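Local coordinates for protein Cys-Gly metallodipeptidase DUG1 (Saccharomyces cerevisiae, PDB 4G1P) that degrades glutathione as the catalytic component of the GSH degradosomal complex and, independently, acts as a metallodipeptidase with high specificity for Cys-Gly, at residues Phe20-Lys25 with Ala46-Glu51; Ser54-His59 with Ser144-Val149; Glu325-Ala330 with Val336-Val341; Lys357-Val362 with Thr381-Asp386. All blocks are in the same frame, centred on the assembly; numbering follows the deposited sequence.

Interaction 1. Residues Phe20-Lys25 with Ala46-Glu51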
loop_
_atom_site.group_PDB
_atom_site.type_symbol
_atom_site.label_atom_id
_atom_site.label_comp_id
_atom_site.label_asym_id
_atom_site.label_seq_id
_atom_site.Cartn_x
_atom_site.Cartn_y
_atom_site.Cartn_z
ATOM N N PHE A 20 7.485 34.249 -11.663
ATOM C CA PHE A 20 8.092 32.937 -11.806
ATOM C C PHE A 20 8.915 32.650 -10.571
ATOM O O PHE A 20 8.875 31.558 -10.003
ATOM C CB PHE A 20 9.018 32.901 -13.021
ATOM C CG PHE A 20 8.309 32.755 -14.339
ATOM C CD1 PHE A 20 7.083 32.119 -14.427
ATOM C CD2 PHE A 20 8.886 33.248 -15.509
ATOM C CE1 PHE A 20 6.443 31.989 -15.667
ATOM C CE2 PHE A 20 8.252 33.122 -16.749
ATOM C CZ PHE A 20 7.037 32.494 -16.829
ATOM N N SER A 21 9.676 33.649 -10.164
ATOM C CA SER A 21 10.545 33.496 -9.027
ATOM C C SER A 21 9.720 33.197 -7.778
ATOM O O SER A 21 10.001 32.250 -7.030
ATOM C CB SER A 21 11.373 34.758 -8.847
ATOM O OG SER A 21 12.207 34.640 -7.712
ATOM N N ARG A 22 8.694 34.004 -7.560
ATOM C CA ARG A 22 7.817 33.811 -6.423
ATOM C C ARG A 22 7.214 32.407 -6.450
ATOM O O ARG A 22 7.179 31.721 -5.430
ATOM C CB ARG A 22 6.728 34.871 -6.422
ATOM C CG ARG A 22 5.569 34.540 -5.520
ATOM C CD ARG A 22 4.493 35.605 -5.610
ATOM N NE ARG A 22 4.867 36.808 -4.876
ATOM C CZ ARG A 22 4.441 38.029 -5.169
ATOM N NH1 ARG A 22 3.617 38.232 -6.189
ATOM N NH2 ARG A 22 4.842 39.048 -4.430
ATOM N N LEU A 23 6.779 31.970 -7.626
ATOM C CA LEU A 23 6.119 30.683 -7.754
ATOM C C LEU A 23 7.111 29.530 -7.540
ATOM O O LEU A 23 6.747 28.467 -7.063
ATOM C CB LEU A 23 5.427 30.579 -9.107
ATOM C CG LEU A 23 4.680 29.286 -9.405
ATOM C CD1 LEU A 23 3.597 29.046 -8.381
ATOM C CD2 LEU A 23 4.095 29.333 -10.800
ATOM N N THR A 24 8.378 29.756 -7.857
ATOM C CA THR A 24 9.373 28.707 -7.685
ATOM C C THR A 24 9.622 28.432 -6.213
ATOM O O THR A 24 9.703 27.272 -5.806
ATOM C CB THR A 24 10.713 29.062 -8.344
ATOM O OG1 THR A 24 10.515 29.310 -9.741
ATOM C CG2 THR A 24 11.694 27.933 -8.162
ATOM N N LYS A 25 9.748 29.501 -5.427
ATOM C CA LYS A 25 10.036 29.371 -4.004
ATOM C C LYS A 25 8.920 28.629 -3.301
ATOM O O LYS A 25 9.169 27.724 -2.497
ATOM C CB LYS A 25 10.218 30.737 -3.356
ATOM C CG LYS A 25 11.549 31.392 -3.657
ATOM C CD LYS A 25 11.519 32.886 -3.365
ATOM C CE LYS A 25 12.819 33.541 -3.773
ATOM N NZ LYS A 25 13.395 32.806 -4.939
ATOM N N ALA A 46 3.067 28.598 4.628
ATOM C CA ALA A 46 2.167 29.653 5.107
ATOM C C ALA A 46 2.955 30.910 5.431
ATOM O O ALA A 46 2.510 32.028 5.173
ATOM C CB ALA A 46 1.401 29.198 6.340
ATOM N N LYS A 47 4.132 30.709 6.000
ATOM C CA LYS A 47 4.968 31.810 6.407
ATOM C C LYS A 47 5.426 32.543 5.162
ATOM O O LYS A 47 5.361 33.772 5.098
ATOM C CB LYS A 47 6.166 31.309 7.232
ATOM C CG LYS A 47 6.892 32.406 7.999
ATOM C CD LYS A 47 8.291 31.974 8.383
ATOM C CE LYS A 47 9.170 31.736 7.145
ATOM N NZ LYS A 47 10.430 30.970 7.449
ATOM N N PHE A 48 5.865 31.778 4.166
ATOM C CA PHE A 48 6.332 32.352 2.914
ATOM C C PHE A 48 5.253 33.198 2.257
ATOM O O PHE A 48 5.521 34.294 1.785
ATOM C CB PHE A 48 6.766 31.259 1.947
ATOM C CG PHE A 48 7.044 31.758 0.559
ATOM C CD1 PHE A 48 8.165 32.532 0.298
ATOM C CD2 PHE A 48 6.181 31.465 -0.484
ATOM C CE1 PHE A 48 8.426 33.009 -0.989
ATOM C CE2 PHE A 48 6.431 31.930 -1.770
ATOM C CZ PHE A 48 7.559 32.710 -2.022
ATOM N N ILE A 49 4.033 32.684 2.224
ATOM C CA ILE A 49 2.931 33.405 1.618
ATOM C C ILE A 49 2.631 34.701 2.359
ATOM O O ILE A 49 2.522 35.758 1.741
ATOM C CB ILE A 49 1.679 32.515 1.493
ATOM C CG1 ILE A 49 1.940 31.458 0.425
ATOM C CG2 ILE A 49 0.446 33.333 1.115
ATOM C CD1 ILE A 49 0.858 30.469 0.301
ATOM N N SER A 50 2.520 34.633 3.680
ATOM C CA SER A 50 2.274 35.851 4.459
ATOM C C SER A 50 3.342 36.896 4.189
ATOM O O SER A 50 3.049 38.072 4.168
ATOM C CB SER A 50 2.191 35.558 5.959
ATOM O OG SER A 50 3.321 34.830 6.398
ATOM N N GLU A 51 4.573 36.451 3.963
ATOM C CA GLU A 51 5.673 37.334 3.588
ATOM C C GLU A 51 5.452 38.006 2.230
ATOM O O GLU A 51 5.710 39.209 2.073
ATOM C CB GLU A 51 6.996 36.575 3.582
ATOM C CG GLU A 51 7.638 36.473 4.940
ATOM C CD GLU A 51 8.739 35.427 4.991
ATOM O OE1 GLU A 51 8.874 34.651 4.013
ATOM O OE2 GLU A 51 9.462 35.376 6.016
#

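Interaction 2. Residues Ser54-His59 with Ser144-Val149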
loop_
_atom_site.group_PDB
_atom_site.type_symbol
_atom_site.label_atom_id
_atom_site.label_comp_id
_atom_site.label_asym_id
_atom_site.label_seq_id
_atom_site.Cartn_x
_atom_site.Cartn_y
_atom_site.Cartn_z
ATOM N N SER A 54 2.720 40.645 2.687
ATOM C CA SER A 54 3.228 41.817 3.361
ATOM C C SER A 54 4.139 42.654 2.470
ATOM O O SER A 54 4.086 43.874 2.511
ATOM C CB SER A 54 3.954 41.399 4.629
ATOM O OG SER A 54 4.483 42.524 5.295
ATOM N N GLN A 55 4.975 42.006 1.667
ATOM C CA GLN A 55 5.847 42.741 0.750
ATOM C C GLN A 55 5.031 43.460 -0.320
ATOM O O GLN A 55 5.325 44.581 -0.672
ATOM C CB GLN A 55 6.897 41.826 0.119
ATOM C CG GLN A 55 8.016 41.404 1.079
ATOM C CD GLN A 55 8.839 40.229 0.544
ATOM O OE1 GLN A 55 8.779 39.899 -0.645
ATOM N NE2 GLN A 55 9.604 39.589 1.426
ATOM N N SER A 56 3.999 42.816 -0.835
ATOM C CA SER A 56 3.012 43.526 -1.627
ATOM C C SER A 56 2.253 44.441 -0.653
ATOM O O SER A 56 2.645 44.589 0.494
ATOM C CB SER A 56 2.083 42.543 -2.346
ATOM O OG SER A 56 2.801 41.717 -3.258
ATOM N N GLY A 57 1.177 45.075 -1.057
ATOM C CA GLY A 57 0.625 46.047 -0.128
ATOM C C GLY A 57 -0.267 45.572 1.015
ATOM O O GLY A 57 -0.850 46.408 1.708
ATOM N N PHE A 58 -0.388 44.264 1.232
ATOM C CA PHE A 58 -1.455 43.762 2.109
ATOM C C PHE A 58 -1.317 44.169 3.574
ATOM O O PHE A 58 -0.209 44.377 4.066
ATOM C CB PHE A 58 -1.589 42.242 2.004
ATOM C CG PHE A 58 -2.123 41.771 0.680
ATOM C CD1 PHE A 58 -1.317 41.767 -0.449
ATOM C CD2 PHE A 58 -3.425 41.323 0.564
ATOM C CE1 PHE A 58 -1.806 41.330 -1.658
ATOM C CE2 PHE A 58 -3.910 40.899 -0.637
ATOM C CZ PHE A 58 -3.103 40.898 -1.748
ATOM N N HIS A 59 -2.449 44.273 4.269
ATOM C CA HIS A 59 -2.450 44.619 5.692
ATOM C C HIS A 59 -3.462 43.786 6.479
ATOM O O HIS A 59 -4.239 43.020 5.901
ATOM C CB HIS A 59 -2.776 46.100 5.882
ATOM C CG HIS A 59 -4.179 46.450 5.514
ATOM N ND1 HIS A 59 -4.554 46.755 4.222
ATOM C CD2 HIS A 59 -5.310 46.505 6.258
ATOM C CE1 HIS A 59 -5.850 47.009 4.189
ATOM N NE2 HIS A 59 -6.333 46.863 5.411
ATOM N N SER A 144 -1.444 33.877 -7.979
ATOM C CA SER A 144 -1.880 34.756 -9.052
ATOM C C SER A 144 -2.575 36.004 -8.513
ATOM O O SER A 144 -2.339 37.110 -9.008
ATOM C CB SER A 144 -2.800 34.016 -10.016
ATOM O OG SER A 144 -2.087 33.061 -10.768
ATOM N N TRP A 145 -3.410 35.832 -7.493
ATOM C CA TRP A 145 -4.054 36.983 -6.861
ATOM C C TRP A 145 -3.041 38.023 -6.405
ATOM O O TRP A 145 -3.259 39.222 -6.587
ATOM C CB TRP A 145 -4.922 36.559 -5.687
ATOM C CG TRP A 145 -6.088 35.713 -6.107
ATOM C CD1 TRP A 145 -6.290 34.396 -5.822
ATOM C CD2 TRP A 145 -7.193 36.120 -6.925
ATOM N NE1 TRP A 145 -7.457 33.966 -6.396
ATOM C CE2 TRP A 145 -8.034 35.006 -7.072
ATOM C CE3 TRP A 145 -7.554 37.324 -7.535
ATOM C CZ2 TRP A 145 -9.217 35.055 -7.812
ATOM C CZ3 TRP A 145 -8.731 37.375 -8.262
ATOM C CH2 TRP A 145 -9.547 36.246 -8.398
ATOM N N ILE A 146 -1.916 37.577 -5.847
ATOM C CA ILE A 146 -0.888 38.519 -5.413
ATOM C C ILE A 146 -0.163 39.169 -6.593
ATOM O O ILE A 146 0.081 40.374 -6.578
ATOM C CB ILE A 146 0.132 37.860 -4.495
ATOM C CG1 ILE A 146 -0.591 37.070 -3.407
ATOM C CG2 ILE A 146 1.083 38.912 -3.915
ATOM C CD1 ILE A 146 0.318 36.200 -2.595
ATOM N N ASN A 147 0.176 38.370 -7.603
ATOM C CA ASN A 147 0.764 38.886 -8.835
ATOM C C ASN A 147 -0.071 40.041 -9.383
ATOM O O ASN A 147 0.442 41.132 -9.691
ATOM C CB ASN A 147 0.857 37.769 -9.873
ATOM C CG ASN A 147 1.663 36.568 -9.372
ATOM O OD1 ASN A 147 2.522 36.709 -8.496
ATOM N ND2 ASN A 147 1.384 35.380 -9.924
ATOM N N VAL A 148 -1.376 39.791 -9.465
ATOM C CA VAL A 148 -2.321 40.779 -9.930
ATOM C C VAL A 148 -2.287 42.070 -9.106
ATOM O O VAL A 148 -2.249 43.163 -9.674
ATOM C CB VAL A 148 -3.732 40.206 -9.976
ATOM C CG1 VAL A 148 -4.755 41.328 -10.233
ATOM C CG2 VAL A 148 -3.799 39.135 -11.049
ATOM N N VAL A 149 -2.294 41.956 -7.779
ATOM C CA VAL A 149 -2.147 43.156 -6.962
ATOM C C VAL A 149 -0.849 43.881 -7.328
ATOM O O VAL A 149 -0.829 45.095 -7.475
ATOM C CB VAL A 149 -2.188 42.857 -5.459
ATOM C CG1 VAL A 149 -1.853 44.097 -4.676
ATOM C CG2 VAL A 149 -3.545 42.352 -5.061
#

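Interaction 3. Residues Glu325-Ala330 with Val336-Val341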
loop_
_atom_site.group_PDB
_atom_site.type_symbol
_atom_site.label_atom_id
_atom_site.label_comp_id
_atom_site.label_asym_id
_atom_site.label_seq_id
_atom_site.Cartn_x
_atom_site.Cartn_y
_atom_site.Cartn_z
ATOM N N GLU A 325 -5.498 0.078 2.852
ATOM C CA GLU A 325 -4.500 0.334 3.879
ATOM C C GLU A 325 -4.370 -0.863 4.839
ATOM O O GLU A 325 -5.375 -1.418 5.290
ATOM C CB GLU A 325 -4.887 1.594 4.658
ATOM C CG GLU A 325 -4.017 1.904 5.869
ATOM C CD GLU A 325 -4.638 2.973 6.762
ATOM O OE1 GLU A 325 -5.490 3.736 6.260
ATOM O OE2 GLU A 325 -4.289 3.047 7.963
ATOM N N GLY A 326 -3.139 -1.264 5.149
ATOM C CA GLY A 326 -2.905 -2.268 6.181
ATOM C C GLY A 326 -2.520 -3.637 5.646
ATOM O O GLY A 326 -2.340 -4.591 6.412
ATOM N N ALA A 327 -2.404 -3.740 4.327
ATOM C CA ALA A 327 -2.035 -4.997 3.697
ATOM C C ALA A 327 -0.675 -4.883 3.032
ATOM O O ALA A 327 0.145 -4.031 3.398
ATOM C CB ALA A 327 -3.087 -5.427 2.694
ATOM N N PHE A 328 -0.429 -5.737 2.055
ATOM C CA PHE A 328 0.873 -5.750 1.410
ATOM C C PHE A 328 0.822 -5.019 0.068
ATOM O O PHE A 328 0.103 -5.432 -0.844
ATOM C CB PHE A 328 1.382 -7.184 1.244
ATOM C CG PHE A 328 2.532 -7.302 0.313
ATOM C CD1 PHE A 328 3.767 -6.765 0.646
ATOM C CD2 PHE A 328 2.388 -7.946 -0.911
ATOM C CE1 PHE A 328 4.854 -6.882 -0.235
ATOM C CE2 PHE A 328 3.468 -8.061 -1.798
ATOM C CZ PHE A 328 4.700 -7.529 -1.455
ATOM N N SER A 329 1.591 -3.941 -0.054
ATOM C CA SER A 329 1.433 -3.047 -1.199
ATOM C C SER A 329 2.737 -2.718 -1.924
ATOM O O SER A 329 2.732 -1.941 -2.880
ATOM C CB SER A 329 0.740 -1.757 -0.769
ATOM O OG SER A 329 1.492 -1.114 0.241
ATOM N N ALA A 330 3.844 -3.306 -1.471
ATOM C CA ALA A 330 5.135 -3.092 -2.125
ATOM C C ALA A 330 5.246 -4.039 -3.292
ATOM O O ALA A 330 4.358 -4.864 -3.515
ATOM C CB ALA A 330 6.263 -3.322 -1.167
ATOM N N VAL A 336 1.510 -13.205 3.518
ATOM C CA VAL A 336 0.975 -12.744 4.787
ATOM C C VAL A 336 -0.547 -12.615 4.743
ATOM O O VAL A 336 -1.130 -12.291 3.714
ATOM C CB VAL A 336 1.611 -11.382 5.187
ATOM C CG1 VAL A 336 1.334 -10.328 4.122
ATOM C CG2 VAL A 336 1.100 -10.934 6.526
ATOM N N ILE A 337 -1.184 -12.898 5.867
ATOM C CA ILE A 337 -2.596 -12.631 6.046
ATOM C C ILE A 337 -2.706 -11.373 6.897
ATOM O O ILE A 337 -2.455 -11.410 8.099
ATOM C CB ILE A 337 -3.278 -13.819 6.747
ATOM C CG1 ILE A 337 -3.254 -15.050 5.840
ATOM C CG2 ILE A 337 -4.696 -13.491 7.127
ATOM C CD1 ILE A 337 -3.916 -16.269 6.441
ATOM N N PRO A 338 -3.055 -10.237 6.269
ATOM C CA PRO A 338 -3.162 -8.978 7.029
ATOM C C PRO A 338 -4.201 -9.069 8.131
ATOM O O PRO A 338 -5.238 -9.694 7.929
ATOM C CB PRO A 338 -3.576 -7.957 5.965
ATOM C CG PRO A 338 -3.033 -8.554 4.654
ATOM C CD PRO A 338 -3.214 -10.035 4.812
ATOM N N ALA A 339 -3.919 -8.456 9.278
ATOM C CA ALA A 339 -4.774 -8.559 10.465
ATOM C C ALA A 339 -5.920 -7.569 10.446
ATOM O O ALA A 339 -7.047 -7.901 10.828
ATOM C CB ALA A 339 -3.956 -8.375 11.721
ATOM N N LYS A 340 -5.625 -6.354 9.992
ATOM C CA LYS A 340 -6.597 -5.268 10.006
ATOM C C LYS A 340 -6.417 -4.354 8.796
ATOM O O LYS A 340 -5.414 -3.647 8.677
ATOM C CB LYS A 340 -6.474 -4.489 11.314
ATOM C CG LYS A 340 -7.474 -3.359 11.510
ATOM C CD LYS A 340 -7.278 -2.742 12.898
ATOM C CE LYS A 340 -8.214 -1.582 13.135
ATOM N NZ LYS A 340 -8.201 -1.121 14.553
ATOM N N VAL A 341 -7.404 -4.385 7.905
ATOM C CA VAL A 341 -7.359 -3.659 6.643
ATOM C C VAL A 341 -8.422 -2.546 6.523
ATOM O O VAL A 341 -9.506 -2.634 7.096
ATOM C CB VAL A 341 -7.533 -4.624 5.471
ATOM C CG1 VAL A 341 -6.294 -5.453 5.290
ATOM C CG2 VAL A 341 -8.726 -5.512 5.699
HETATM O O HOH W 1 -2.856 -5.786 9.129
#

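Interaction 4. Residues Lys357-Val362 with Thr381-Asp386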
loop_
_atom_site.group_PDB
_atom_site.type_symbol
_atom_site.label_atom_id
_atom_site.label_comp_id
_atom_site.label_asym_id
_atom_site.label_seq_id
_atom_site.Cartn_x
_atom_site.Cartn_y
_atom_site.Cartn_z
ATOM N N LYS A 357 -27.880 10.982 5.261
ATOM C CA LYS A 357 -28.581 9.830 4.701
ATOM C C LYS A 357 -27.665 8.943 3.850
ATOM O O LYS A 357 -27.758 7.717 3.890
ATOM C CB LYS A 357 -29.815 10.257 3.895
ATOM C CG LYS A 357 -30.694 9.066 3.477
ATOM C CD LYS A 357 -32.003 9.501 2.805
ATOM C CE LYS A 357 -32.843 8.300 2.320
ATOM N NZ LYS A 357 -32.714 8.020 0.843
ATOM N N LEU A 358 -26.784 9.573 3.085
ATOM C CA LEU A 358 -25.885 8.841 2.215
ATOM C C LEU A 358 -24.996 7.946 3.059
ATOM O O LEU A 358 -24.789 6.775 2.744
ATOM C CB LEU A 358 -25.031 9.802 1.398
ATOM C CG LEU A 358 -23.973 9.110 0.549
ATOM C CD1 LEU A 358 -24.611 8.135 -0.378
ATOM C CD2 LEU A 358 -23.189 10.105 -0.230
ATOM N N THR A 359 -24.486 8.510 4.145
ATOM C CA THR A 359 -23.639 7.774 5.060
ATOM C C THR A 359 -24.368 6.592 5.695
ATOM O O THR A 359 -23.804 5.498 5.834
ATOM C CB THR A 359 -23.094 8.707 6.134
ATOM O OG1 THR A 359 -22.114 9.557 5.537
ATOM C CG2 THR A 359 -22.458 7.927 7.278
ATOM N N SER A 360 -25.623 6.804 6.072
ATOM C CA SER A 360 -26.418 5.718 6.604
ATOM C C SER A 360 -26.583 4.649 5.550
ATOM O O SER A 360 -26.422 3.459 5.833
ATOM C CB SER A 360 -27.784 6.209 7.054
ATOM O OG SER A 360 -27.658 7.001 8.218
ATOM N N LEU A 361 -26.895 5.067 4.330
ATOM C CA LEU A 361 -27.136 4.098 3.272
ATOM C C LEU A 361 -25.882 3.280 3.032
ATOM O O LEU A 361 -25.957 2.080 2.788
ATOM C CB LEU A 361 -27.560 4.792 1.988
ATOM C CG LEU A 361 -28.944 5.432 2.035
ATOM C CD1 LEU A 361 -29.136 6.374 0.833
ATOM C CD2 LEU A 361 -30.043 4.360 2.098
ATOM N N VAL A 362 -24.733 3.948 3.116
ATOM C CA VAL A 362 -23.448 3.332 2.844
ATOM C C VAL A 362 -23.118 2.309 3.931
ATOM O O VAL A 362 -22.698 1.196 3.634
ATOM C CB VAL A 362 -22.344 4.392 2.729
ATOM C CG1 VAL A 362 -20.972 3.756 2.859
ATOM C CG2 VAL A 362 -22.461 5.129 1.402
ATOM N N THR A 381 -17.895 0.524 8.807
ATOM C CA THR A 381 -17.563 1.506 7.799
ATOM C C THR A 381 -17.734 2.903 8.361
ATOM O O THR A 381 -18.762 3.230 8.950
ATOM C CB THR A 381 -18.412 1.297 6.537
ATOM O OG1 THR A 381 -17.960 0.113 5.874
ATOM C CG2 THR A 381 -18.282 2.470 5.569
ATOM N N GLU A 382 -16.711 3.730 8.202
ATOM C CA GLU A 382 -16.788 5.062 8.760
ATOM C C GLU A 382 -16.429 6.158 7.767
ATOM O O GLU A 382 -15.727 5.936 6.779
ATOM C CB GLU A 382 -15.959 5.159 10.036
ATOM C CG GLU A 382 -14.494 5.421 9.836
ATOM C CD GLU A 382 -13.716 5.213 11.124
ATOM O OE1 GLU A 382 -14.315 4.689 12.086
ATOM O OE2 GLU A 382 -12.518 5.569 11.178
ATOM N N LEU A 383 -16.956 7.343 8.031
ATOM C CA LEU A 383 -16.751 8.475 7.162
ATOM C C LEU A 383 -15.430 9.121 7.553
ATOM O O LEU A 383 -15.159 9.323 8.731
ATOM C CB LEU A 383 -17.924 9.450 7.323
ATOM C CG LEU A 383 -17.858 10.827 6.650
ATOM C CD1 LEU A 383 -18.088 10.707 5.168
ATOM C CD2 LEU A 383 -18.854 11.782 7.284
ATOM N N ILE A 384 -14.593 9.428 6.572
ATOM C CA ILE A 384 -13.354 10.127 6.884
ATOM C C ILE A 384 -13.531 11.637 6.769
ATOM O O ILE A 384 -13.138 12.378 7.665
ATOM C CB ILE A 384 -12.191 9.685 5.999
ATOM C CG1 ILE A 384 -11.926 8.187 6.192
ATOM C CG2 ILE A 384 -10.974 10.544 6.314
ATOM C CD1 ILE A 384 -10.910 7.587 5.235
ATOM N N HIS A 385 -14.108 12.090 5.659
ATOM C CA HIS A 385 -14.495 13.487 5.528
ATOM C C HIS A 385 -15.649 13.666 4.546
ATOM O O HIS A 385 -15.866 12.828 3.663
ATOM C CB HIS A 385 -13.300 14.383 5.160
ATOM C CG HIS A 385 -12.791 14.202 3.763
ATOM N ND1 HIS A 385 -11.486 13.848 3.491
ATOM C CD2 HIS A 385 -13.393 14.369 2.558
ATOM C CE1 HIS A 385 -11.312 13.783 2.180
ATOM N NE2 HIS A 385 -12.455 14.090 1.591
ATOM N N ASP A 386 -16.396 14.755 4.718
ATOM C CA ASP A 386 -17.457 15.098 3.779
ATOM C C ASP A 386 -17.355 16.560 3.366
ATOM O O ASP A 386 -16.875 17.398 4.128
ATOM C CB ASP A 386 -18.848 14.746 4.337
ATOM C CG ASP A 386 -19.239 15.572 5.567
ATOM O OD1 ASP A 386 -18.427 16.367 6.098
ATOM O OD2 ASP A 386 -20.393 15.408 6.013
#

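Interaction 1. Residues Phe20-Lys25 with Ala46-Glu51
Two helices near the N-terminus of this M20 peptidase, 16-28 and 39-55, meet where the ring of F48 reaches across to R22 and K25. The contact is small, 134 Å² in all, and one aromatic side chain bears most of it. CZ of F48 stands 3.6 Å from the backbone oxygen R22 O, which lies at the edge of the ring, close to its plane. The same ring atom is 3.6 Å from K25 CB, which comes in obliquely, and F48 CE1 is 3.9 Å from K25 CD. The aliphatic part of the lysine thus crosses the phenylalanine at about a right angle, while its amino end leads away from helix 39-55. F48 has CG anti to the backbone N (chi1 170°), a setting that carries the ring over to helix 16-28. Were the ring cut back to an alanine here, the K25 methylenes would probably lose their apolar partner and a gap would be likely to open between the helices. Farther out, the guanidinium of R22 turns to other partners: NE bonds to the Q52 side chain, and NH1 to N147 and, as a salt bridge, to D150, so that the arginine ties helix 16-28 to helices 39-55 and 135-154. On the far side of its own helix, T24 OG1 donates to F20 O at 2.8 Å, reaching that oxygen from the face opposite T24 N.

Interaction 2. Residues Ser54-His59 with Ser144-Val149
In the catalytic domain of this M20 peptidase, the turn that follows helix 39-55 packs on helix 135-154 through S56 and F58 against I146 and V149. Helix 39-55 stops just before S56, the chain turns through G57, and F58 then points its ring at helix 135-154, the helix that carries the zinc ligand D137 near its beginning. All four touching side chains are buried. The phenylalanine ring approaches V149 with its far end: F58 CZ lies 3.6 Å from V149 CG2, and F58 CE1 is 4.1 Å from V149 CG1, so that both methyls meet the same end of the ring. The two side chains cross obliquely. I146 adds a looser touch, its CG2 being 4.4 Å from F58 CE1. That methyl sits more closely against the serine, with S56 OG 3.4 Å from I146 CG2. The hydroxyl finds its polar partner in D150 on helix 135-154, through a hydrogen bond to OD1, which adds a polar tie to the apolar packing of the two parts. Beyond the pair, F88 of strand 83-88 meets the F58 ring with the planes at about 55° and also touches V149, bringing the central sheet into the cluster. With chi1 of -62°, OG of S56 lies beside its own backbone N; S56 CB sits at the edge of the F58 ring, in its plane.

Interaction 3. Residues Glu325-Ala330 with Val336-Val341
The methyl of A327 lies against P338 and V341, and the contact is organised round these three small apolar side chains. CB of A327 is 3.7 Å from P338 CG, at the puckered corner of the proline ring, and 4.1 Å from V341 CG1. The valine sends that methyl to the alanine with CG1 anti to its own carbonyl carbon (chi1 -72°), beside the backbone N. A little farther along the loop, F328 touches V336 with its CB at 4.3 Å from V336 CG1, while its ring heads away from this partner. E325 O receives a CA-H...O contact from V341 CA at 3.3 Å, and G326, whose phi of 106° suits a residue without a side chain, brings CA to 3.8 Å from K340 O. A water accepts from K340 N and lies 3.0 Å from G326 O, to which it can donate, though acceptors in reach outnumber its protons. M245 of helix 244-252 packs on A327, P338 and V341 together, and E325 OE1 forms a salt bridge with K344 of strand 340-349. H322 of the second subunit bonds to V336 O and packs on A327 and P338. The arrangement belongs to antiparallel neighbours 318-325 and 340-349 of the lid-domain sheet, joined by a long connection that includes short strand 336-337 and reaches the dimer interface.

Interaction 4. Residues Lys357-Val362 with Thr381-Asp386
No ring or other flat group carries the contact of T359 and V362 with T381 and L383, which is made by methyls and a hydroxyl; the aromatic group that matters stands just beside it. Y221, on the neighbouring strand 210-226, has its side chain touched by L383 and its OH hydrogen-bonded to T359 OG1, so it links the helix to the sheet at this spot. Across the segments themselves the approach is light, burying 120 Å². T359 OG1 lies 4.2 Å from L383 CD1, at the end of a leucine side chain that rises from the strand toward helix 355-371. One helical turn on, V362 CG1 meets T381 CG2 at 4.0 Å, the two side chains crossing at about a right angle. Both methyls stand anti to their own backbone N, with chi1 of 163° for the valine. The helix is further bedded on the sheet by V362, which also packs on F345 and I347 of strand 340-349. T381 and L383 alternate with E382, whose side chain leaves the strand on the side away from the helix. Farther along the strand, I384 and H385 both face Y220 in a classic beta bulge, and H385 belongs to the pocket of the bound cysteine. This is the layering of an alpha/beta sandwich, a helix packed on one face of the sheet in the lid domain, on the strand that carries H385 of the cysteine pocket.

Overall arrangement
Interactions 1 and 2 form one region: their centres are about 11 Å apart, both use helix 39-55, and R22 joins them, its NH1 lying 3.0 Å from N147 OD1 and 3.5 Å from I146 CG2. Interactions 3 and 4 lie together at the lid-domain sheet, with centres about 23 Å and nearest atoms about 7 Å apart, and both touch the second subunit. The centres of interactions 2 and 4 are about 40 Å apart, on opposite sides of the chain's centre. Within the lid-domain pair, the V336 side chain comes to about 9 Å from a bound cysteine and that of L383 to about 10 Å, while H385 touches the cysteine; interactions 1 and 2 lie away from the annotated sites.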